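Sensor protein (Vibrio parahaemolyticus, PDB 3I9Y) is the sensor domain of TorS, a trimethylamine N-oxide-responsive receptor that probably acts as a histidine kinase in two-component signalling. Local coordinates at residues Thr184-Glu197 and Arg229-Glu241. Residues are numbered along the deposited sequence; the frame is centred on the assembly and turned at random.
Sequences TNVDRIQQIQTAFE and RQVVFTILLQQYE
F233 lies with one ring face against Q193, whose CA makes a CH-pi contact 3.8 Å from the ring centroid, displaced toward the rim. The Q193 chain leaves with CG anti to the backbone N (chi1 175°) and runs extended past the ring, bringing NE2 beside F233 CB, with the amide plane turned 26° from the ring plane. F196 closes the far end of F233: the two rings meet obliquely, centroids 5.4 Å apart, and F196 CE2 also touches Q230 CG at 3.6 Å. Midway along the pair, I189 and L237 interlock as reciprocal knobs into holes, I189 among F233, L236, L237 and Y240, L237 among V186, I189, Q190 and Q193. I189 CG2 and L237 CD2 are modelled 3.3 Å apart, closer than two methyls usually come, so the exact spacing is doubtful. Beyond them V186 CB stands over the centre of the Y240 ring, a CH-pi contact 3.6 Å from the centroid, while T184 O approaches that ring's edge in plane. A water accepts from V186 N and has a weak bond to Y240 OH. Just before V186, N185 N-caps helix 186-208: its OD1 accepts from R188 N at 3.0 Å and, weakly, from D187 N. The two helix segments run antiparallel (178°), their axes 10.1 Å apart. Helix 158-180 flanks I192 and F196, with R188 salt-bridged to its E179, and helix 63-114 packs against I235 and V231, within a sensor domain of two stacked four-helix bundles.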
ATOM      1  N   THR A 184       7.318  -8.559   2.191  1.00 29.50           N
ATOM      2  CA  THR A 184       6.026  -8.355   2.829  1.00 33.17           C
ATOM      3  C   THR A 184       6.237  -8.622   4.330  1.00 32.80           C
ATOM      4  O   THR A 184       5.285  -8.679   5.111  1.00 33.57           O
ATOM      5  CB  THR A 184       4.939  -9.350   2.318  1.00 34.16           C
ATOM      6  OG1 THR A 184       5.499 -10.647   2.494  1.00 36.80           O
ATOM      7  CG2 THR A 184       4.596  -9.257   0.815  1.00 35.36           C
ATOM      8  N   ASN A 185       7.453  -8.748   4.803  1.00 32.98           N
ATOM      9  CA  ASN A 185       7.564  -9.020   6.269  1.00 32.42           C
ATOM     10  C   ASN A 185       8.234  -7.868   6.892  1.00 30.90           C
ATOM     11  O   ASN A 185       9.330  -7.562   6.485  1.00 30.54           O
ATOM     12  CB  ASN A 185       8.424 -10.301   6.515  1.00 32.77           C
ATOM     13  CG  ASN A 185       8.718 -10.546   8.028  1.00 33.95           C
ATOM     14  OD1 ASN A 185       9.476  -9.834   8.698  1.00 34.22           O
ATOM     15  ND2 ASN A 185       8.072 -11.603   8.570  1.00 36.90           N
ATOM     16  N   VAL A 186       7.717  -7.335   7.978  1.00 29.67           N
ATOM     17  CA  VAL A 186       8.277  -6.155   8.491  1.00 30.17           C
ATOM     18  C   VAL A 186       9.592  -6.223   9.204  1.00 31.87           C
ATOM     19  O   VAL A 186      10.359  -5.204   9.179  1.00 29.87           O
ATOM     20  CB  VAL A 186       7.266  -5.416   9.361  1.00 31.18           C
ATOM     21  CG1 VAL A 186       7.199  -6.045  10.785  1.00 32.34           C
ATOM     22  CG2 VAL A 186       7.637  -3.994   9.607  1.00 29.97           C
ATOM     23  N   ASP A 187       9.913  -7.359   9.843  1.00 31.56           N
ATOM     24  CA  ASP A 187      11.248  -7.450  10.485  1.00 33.58           C
ATOM     25  C   ASP A 187      12.328  -7.543   9.360  1.00 32.57           C
ATOM     26  O   ASP A 187      13.385  -7.095   9.517  1.00 30.49           O
ATOM     27  CB  ASP A 187      11.300  -8.791  11.352  1.00 36.25           C
ATOM     28  CG  ASP A 187      10.149  -8.783  12.450  1.00 40.02           C
ATOM     29  OD1 ASP A 187       9.274  -9.636  12.416  1.00 43.58           O
ATOM     30  OD2 ASP A 187      10.076  -7.892  13.315  1.00 40.09           O
ATOM     31  N   ARG A 188      12.001  -8.218   8.271  1.00 31.82           N
ATOM     32  CA  ARG A 188      12.921  -8.280   7.185  1.00 34.24           C
ATOM     33  C   ARG A 188      13.213  -6.928   6.579  1.00 33.02           C
ATOM     34  O   ARG A 188      14.407  -6.653   6.240  1.00 32.75           O
ATOM     35  CB  ARG A 188      12.342  -9.164   6.129  1.00 38.79           C
ATOM     36  CG  ARG A 188      12.968 -10.504   6.242  1.00 45.53           C
ATOM     37  CD  ARG A 188      14.566 -10.196   6.171  1.00 51.82           C
ATOM     38  NE  ARG A 188      15.050 -10.198   4.788  1.00 55.25           N
ATOM     39  CZ  ARG A 188      16.316 -10.373   4.471  1.00 58.59           C
ATOM     40  NH1 ARG A 188      17.255 -10.542   5.485  1.00 61.24           N
ATOM     41  NH2 ARG A 188      16.635 -10.478   3.157  1.00 59.71           N
ATOM     42  N   ILE A 189      12.148  -6.084   6.459  1.00 29.98           N
ATOM     43  CA  ILE A 189      12.332  -4.700   5.914  1.00 28.18           C
ATOM     44  C   ILE A 189      13.323  -3.982   6.819  1.00 27.52           C
ATOM     45  O   ILE A 189      14.291  -3.421   6.363  1.00 27.91           O
ATOM     46  CB  ILE A 189      11.029  -3.891   5.792  1.00 25.69           C
ATOM     47  CG1 ILE A 189      10.192  -4.534   4.707  1.00 26.36           C
ATOM     48  CG2 ILE A 189      11.372  -2.317   5.501  1.00 23.26           C
ATOM     49  CD1 ILE A 189       8.666  -4.081   4.888  1.00 28.57           C
ATOM     50  N   GLN A 190      13.150  -4.041   8.115  1.00 27.76           N
ATOM     51  CA  GLN A 190      14.074  -3.300   8.989  1.00 28.47           C
ATOM     52  C   GLN A 190      15.530  -3.806   9.022  1.00 29.17           C
ATOM     53  O   GLN A 190      16.479  -3.081   9.270  1.00 27.97           O
ATOM     54  CB  GLN A 190      13.495  -3.395  10.412  1.00 30.31           C
ATOM     55  CG  GLN A 190      12.070  -2.875  10.387  1.00 36.28           C
ATOM     56  CD  GLN A 190      11.531  -2.582  11.833  1.00 42.00           C
ATOM     57  OE1 GLN A 190      10.928  -3.421  12.529  1.00 43.31           O
ATOM     58  NE2 GLN A 190      11.820  -1.396  12.289  1.00 44.70           N
ATOM     59  N   GLN A 191      15.667  -5.108   8.900  1.00 30.79           N
ATOM     60  CA  GLN A 191      16.996  -5.675   8.842  1.00 33.18           C
ATOM     61  C   GLN A 191      17.775  -5.236   7.545  1.00 31.49           C
ATOM     62  O   GLN A 191      18.995  -4.948   7.563  1.00 30.72           O
ATOM     63  CB  GLN A 191      16.701  -7.069   8.728  1.00 36.30           C
ATOM     64  CG  GLN A 191      17.632  -7.874   9.331  1.00 45.90           C
ATOM     65  CD  GLN A 191      16.879  -9.182   9.505  1.00 51.70           C
ATOM     66  OE1 GLN A 191      16.096  -9.313  10.505  1.00 53.20           O
ATOM     67  NE2 GLN A 191      16.989 -10.127   8.457  1.00 53.12           N
ATOM     68  N   ILE A 192      17.026  -5.138   6.411  1.00 28.74           N
ATOM     69  CA  ILE A 192      17.694  -4.750   5.139  1.00 27.07           C
ATOM     70  C   ILE A 192      18.009  -3.362   5.252  1.00 25.29           C
ATOM     71  O   ILE A 192      19.068  -2.925   4.892  1.00 25.87           O
ATOM     72  CB  ILE A 192      16.814  -4.936   3.922  1.00 27.58           C
ATOM     73  CG1 ILE A 192      16.771  -6.402   3.736  1.00 28.98           C
ATOM     74  CG2 ILE A 192      17.638  -4.501   2.662  1.00 27.56           C
ATOM     75  CD1 ILE A 192      16.482  -6.735   2.255  1.00 33.42           C
ATOM     76  N   GLN A 193      17.137  -2.606   5.916  1.00 24.10           N
ATOM     77  CA  GLN A 193      17.503  -1.195   6.092  1.00 23.84           C
ATOM     78  C   GLN A 193      18.835  -1.015   6.881  1.00 25.40           C
ATOM     79  O   GLN A 193      19.634  -0.083   6.621  1.00 24.28           O
ATOM     80  CB  GLN A 193      16.394  -0.532   6.942  1.00 23.72           C
ATOM     81  CG  GLN A 193      16.613   0.900   7.351  1.00 25.34           C
ATOM     82  CD  GLN A 193      15.309   1.466   8.138  1.00 29.13           C
ATOM     83  OE1 GLN A 193      14.558   0.727   8.848  1.00 29.80           O
ATOM     84  NE2 GLN A 193      15.087   2.774   8.022  1.00 30.58           N
ATOM     85  N   THR A 194      19.022  -1.784   7.980  1.00 27.44           N
ATOM     86  CA  THR A 194      20.238  -1.404   8.780  1.00 28.42           C
ATOM     87  C   THR A 194      21.452  -2.091   8.024  1.00 27.40           C
ATOM     88  O   THR A 194      22.549  -1.556   7.946  1.00 26.33           O
ATOM     89  CB  THR A 194      20.199  -1.864  10.314  1.00 31.27           C
ATOM     90  OG1 THR A 194      20.532  -3.257  10.360  1.00 36.52           O
ATOM     91  CG2 THR A 194      18.941  -1.735  10.925  1.00 29.39           C
ATOM     92  N   ALA A 195      21.177  -3.208   7.399  1.00 27.71           N
ATOM     93  CA  ALA A 195      22.214  -3.796   6.579  1.00 29.60           C
ATOM     94  C   ALA A 195      22.681  -2.823   5.385  1.00 31.46           C
ATOM     95  O   ALA A 195      23.877  -2.666   5.083  1.00 33.45           O
ATOM     96  CB  ALA A 195      21.726  -5.075   6.030  1.00 27.93           C
ATOM     97  N   PHE A 196      21.790  -2.053   4.796  1.00 29.84           N
ATOM     98  CA  PHE A 196      22.145  -1.249   3.628  1.00 27.59           C
ATOM     99  C   PHE A 196      22.845  -0.140   4.239  1.00 27.80           C
ATOM    100  O   PHE A 196      23.824   0.413   3.671  1.00 26.38           O
ATOM    101  CB  PHE A 196      20.817  -0.670   2.971  1.00 27.50           C
ATOM    102  CG  PHE A 196      21.050   0.382   1.910  1.00 25.62           C
ATOM    103  CD1 PHE A 196      21.030   0.013   0.537  1.00 26.66           C
ATOM    104  CD2 PHE A 196      21.235   1.683   2.242  1.00 26.19           C
ATOM    105  CE1 PHE A 196      21.214   0.972  -0.458  1.00 25.96           C
ATOM    106  CE2 PHE A 196      21.418   2.673   1.256  1.00 25.25           C
ATOM    107  CZ  PHE A 196      21.423   2.340  -0.095  1.00 26.30           C
ATOM    108  N   GLU A 197      22.376   0.291   5.436  1.00 28.43           N
ATOM    109  CA  GLU A 197      23.098   1.454   6.019  1.00 28.61           C
ATOM    110  C   GLU A 197      24.603   1.099   6.423  1.00 28.39           C
ATOM    111  O   GLU A 197      25.506   1.941   6.338  1.00 27.17           O
ATOM    112  CB  GLU A 197      22.435   1.902   7.300  1.00 32.53           C
ATOM    113  CG  GLU A 197      23.229   3.031   7.953  1.00 38.95           C
ATOM    114  CD  GLU A 197      22.457   3.638   9.191  1.00 43.23           C
ATOM    115  OE1 GLU A 197      21.812   2.900  10.033  1.00 45.47           O
ATOM    116  OE2 GLU A 197      22.458   4.896   9.307  1.00 46.57           O
ATOM    117  N   ARG A 229      18.929   9.011   0.072  1.00 21.67           N
ATOM    118  CA  ARG A 229      17.653   8.260  -0.394  1.00 20.75           C
ATOM    119  C   ARG A 229      17.273   7.121   0.505  1.00 19.44           C
ATOM    120  O   ARG A 229      16.387   6.369   0.255  1.00 16.49           O
ATOM    121  CB  ARG A 229      17.789   7.852  -1.927  1.00 20.28           C
ATOM    122  CG  ARG A 229      17.792   9.215  -2.600  1.00 22.63           C
ATOM    123  CD  ARG A 229      18.434   9.270  -3.794  1.00 22.34           C
ATOM    124  NE  ARG A 229      18.057  10.403  -4.614  1.00 19.64           N
ATOM    125  CZ  ARG A 229      18.763  11.541  -4.740  1.00 20.13           C
ATOM    126  NH1 ARG A 229      19.924  11.777  -4.051  1.00 18.03           N
ATOM    127  NH2 ARG A 229      18.297  12.410  -5.664  1.00 20.48           N
ATOM    128  N   GLN A 230      18.011   6.997   1.637  1.00 19.05           N
ATOM    129  CA  GLN A 230      17.735   5.950   2.557  1.00 17.70           C
ATOM    130  C   GLN A 230      16.341   6.194   3.175  1.00 16.52           C
ATOM    131  O   GLN A 230      15.805   5.230   3.699  1.00 15.43           O
ATOM    132  CB  GLN A 230      18.800   5.799   3.815  1.00 19.78           C
ATOM    133  CG  GLN A 230      20.081   5.349   3.306  1.00 23.91           C
ATOM    134  CD  GLN A 230      21.140   5.491   4.500  1.00 28.32           C
ATOM    135  OE1 GLN A 230      21.661   6.637   4.840  1.00 26.69           O
ATOM    136  NE2 GLN A 230      21.336   4.368   5.162  1.00 25.77           N
ATOM    137  N   VAL A 231      15.759   7.379   3.051  1.00 16.62           N
ATOM    138  CA  VAL A 231      14.326   7.658   3.523  1.00 19.69           C
ATOM    139  C   VAL A 231      13.431   6.650   2.782  1.00 18.07           C
ATOM    140  O   VAL A 231      12.328   6.389   3.261  1.00 20.02           O
ATOM    141  CB  VAL A 231      13.670   9.058   3.130  1.00 22.92           C
ATOM    142  CG1 VAL A 231      14.648  10.173   3.325  1.00 25.27           C
ATOM    143  CG2 VAL A 231      13.586   9.165   1.673  1.00 24.03           C
ATOM    144  N   VAL A 232      13.853   6.019   1.655  1.00 17.58           N
ATOM    145  CA  VAL A 232      12.905   5.008   0.976  1.00 16.27           C
ATOM    146  C   VAL A 232      12.548   3.832   1.950  1.00 18.12           C
ATOM    147  O   VAL A 232      11.479   3.242   1.901  1.00 16.86           O
ATOM    148  CB  VAL A 232      13.533   4.507  -0.276  1.00 16.48           C
ATOM    149  CG1 VAL A 232      14.619   3.449   0.064  1.00 16.79           C
ATOM    150  CG2 VAL A 232      12.490   3.807  -1.132  1.00 17.66           C
ATOM    151  N   PHE A 233      13.429   3.440   2.903  1.00 18.49           N
ATOM    152  CA  PHE A 233      13.098   2.364   3.769  1.00 17.86           C
ATOM    153  C   PHE A 233      11.966   2.882   4.782  1.00 19.41           C
ATOM    154  O   PHE A 233      11.153   2.057   5.229  1.00 17.25           O
ATOM    155  CB  PHE A 233      14.365   1.947   4.626  1.00 20.11           C
ATOM    156  CG  PHE A 233      15.369   1.166   3.795  1.00 19.09           C
ATOM    157  CD1 PHE A 233      15.142  -0.181   3.486  1.00 17.96           C
ATOM    158  CD2 PHE A 233      16.483   1.866   3.300  1.00 18.42           C
ATOM    159  CE1 PHE A 233      16.036  -0.805   2.695  1.00 20.30           C
ATOM    160  CE2 PHE A 233      17.405   1.247   2.480  1.00 21.36           C
ATOM    161  CZ  PHE A 233      17.215  -0.082   2.161  1.00 18.24           C
ATOM    162  N   THR A 234      11.874   4.175   5.115  1.00 19.04           N
ATOM    163  CA  THR A 234      10.789   4.430   6.042  1.00 20.21           C
ATOM    164  C   THR A 234       9.554   4.488   5.178  1.00 18.81           C
ATOM    165  O   THR A 234       8.523   4.229   5.713  1.00 21.10           O
ATOM    166  CB  THR A 234      10.881   5.732   6.796  1.00 23.21           C
ATOM    167  OG1 THR A 234      10.784   6.737   5.816  1.00 27.64           O
ATOM    168  CG2 THR A 234      12.320   5.976   7.340  1.00 22.72           C
ATOM    169  N   ILE A 235       9.597   4.671   3.837  1.00 18.22           N
ATOM    170  CA  ILE A 235       8.317   4.673   3.017  1.00 16.28           C
ATOM    171  C   ILE A 235       7.881   3.195   2.841  1.00 17.50           C
ATOM    172  O   ILE A 235       6.669   2.838   2.884  1.00 17.27           O
ATOM    173  CB  ILE A 235       8.510   5.356   1.666  1.00 15.56           C
ATOM    174  CG1 ILE A 235       9.012   6.836   1.952  1.00 15.57           C
ATOM    175  CG2 ILE A 235       7.117   5.401   0.999  1.00 16.46           C
ATOM    176  CD1 ILE A 235       9.432   7.572   0.599  1.00 24.06           C
ATOM    177  N   LEU A 236       8.883   2.280   2.797  1.00 16.66           N
ATOM    178  CA  LEU A 236       8.555   0.834   2.705  1.00 16.51           C
ATOM    179  C   LEU A 236       7.833   0.403   3.992  1.00 17.58           C
ATOM    180  O   LEU A 236       6.872  -0.481   3.912  1.00 17.84           O
ATOM    181  CB  LEU A 236       9.787  -0.092   2.492  1.00 15.65           C
ATOM    182  CG  LEU A 236      10.244   0.096   1.021  1.00 17.33           C
ATOM    183  CD1 LEU A 236      11.721  -0.614   0.993  1.00 18.13           C
ATOM    184  CD2 LEU A 236       9.394  -0.732   0.024  1.00 11.48           C
ATOM    185  N   LEU A 237       8.244   0.971   5.144  1.00 18.03           N
ATOM    186  CA  LEU A 237       7.506   0.595   6.372  1.00 19.69           C
ATOM    187  C   LEU A 237       6.069   1.183   6.367  1.00 19.94           C
ATOM    188  O   LEU A 237       5.143   0.502   6.877  1.00 19.46           O
ATOM    189  CB  LEU A 237       8.231   1.032   7.730  1.00 20.12           C
ATOM    190  CG  LEU A 237       9.703   0.423   7.620  1.00 25.18           C
ATOM    191  CD1 LEU A 237      10.769   1.073   8.494  1.00 24.73           C
ATOM    192  CD2 LEU A 237       9.586  -1.120   8.068  1.00 25.35           C
ATOM    193  N   GLN A 238       5.895   2.438   5.837  1.00 16.76           N
ATOM    194  CA  GLN A 238       4.574   2.950   5.824  1.00 18.10           C
ATOM    195  C   GLN A 238       3.729   2.077   4.858  1.00 17.41           C
ATOM    196  O   GLN A 238       2.601   1.922   5.126  1.00 16.52           O
ATOM    197  CB  GLN A 238       4.606   4.408   5.301  1.00 18.36           C
ATOM    198  CG  GLN A 238       5.207   5.283   6.444  1.00 21.87           C
ATOM    199  CD  GLN A 238       5.851   6.612   5.778  1.00 25.93           C
ATOM    200  OE1 GLN A 238       5.956   6.717   4.562  1.00 26.01           O
ATOM    201  NE2 GLN A 238       6.291   7.483   6.552  1.00 25.56           N
ATOM    202  N   GLN A 239       4.275   1.622   3.718  1.00 18.17           N
ATOM    203  CA  GLN A 239       3.499   0.881   2.762  1.00 18.78           C
ATOM    204  C   GLN A 239       3.186  -0.448   3.543  1.00 18.96           C
ATOM    205  O   GLN A 239       2.068  -0.966   3.402  1.00 18.09           O
ATOM    206  CB  GLN A 239       4.347   0.487   1.539  1.00 17.90           C
ATOM    207  CG  GLN A 239       3.748  -0.526   0.706  1.00 18.33           C
ATOM    208  CD  GLN A 239       4.587  -0.689  -0.577  1.00 21.16           C
ATOM    209  OE1 GLN A 239       5.672  -1.438  -0.563  1.00 20.41           O
ATOM    210  NE2 GLN A 239       4.131  -0.116  -1.661  1.00 15.76           N
ATOM    211  N   TYR A 240       4.121  -0.997   4.336  1.00 17.97           N
ATOM    212  CA  TYR A 240       3.700  -2.277   5.014  1.00 19.67           C
ATOM    213  C   TYR A 240       2.452  -2.026   5.939  1.00 19.71           C
ATOM    214  O   TYR A 240       1.520  -2.772   5.926  1.00 18.48           O
ATOM    215  CB  TYR A 240       4.831  -2.827   5.908  1.00 21.76           C
ATOM    216  CG  TYR A 240       4.418  -3.908   6.841  1.00 24.77           C
ATOM    217  CD1 TYR A 240       4.428  -5.242   6.395  1.00 27.18           C
ATOM    218  CD2 TYR A 240       4.069  -3.640   8.147  1.00 25.29           C
ATOM    219  CE1 TYR A 240       4.160  -6.359   7.295  1.00 30.21           C
ATOM    220  CE2 TYR A 240       3.663  -4.741   9.032  1.00 29.29           C
ATOM    221  CZ  TYR A 240       3.735  -6.082   8.596  1.00 29.97           C
ATOM    222  OH  TYR A 240       3.230  -7.150   9.346  1.00 34.00           O
ATOM    223  N   GLU A 241       2.531  -1.032   6.810  1.00 21.04           N
ATOM    224  CA  GLU A 241       1.457  -0.682   7.754  1.00 24.91           C
ATOM    225  C   GLU A 241       0.155  -0.336   6.983  1.00 24.22           C
ATOM    226  O   GLU A 241      -0.889  -0.798   7.382  1.00 25.55           O
ATOM    227  CB  GLU A 241       1.751   0.551   8.637  1.00 26.41           C
ATOM    228  CG  GLU A 241       3.076   0.479   9.140  1.00 34.12           C
ATOM    229  CD  GLU A 241       3.684   1.863   9.886  1.00 38.03           C
ATOM    230  OE1 GLU A 241       3.919   3.003   9.347  1.00 38.68           O
ATOM    231  OE2 GLU A 241       3.969   1.732  11.094  1.00 41.15           O
TER
HETATM  232  O   HOH W   1       5.755  -8.607   9.206  1.00 37.44           O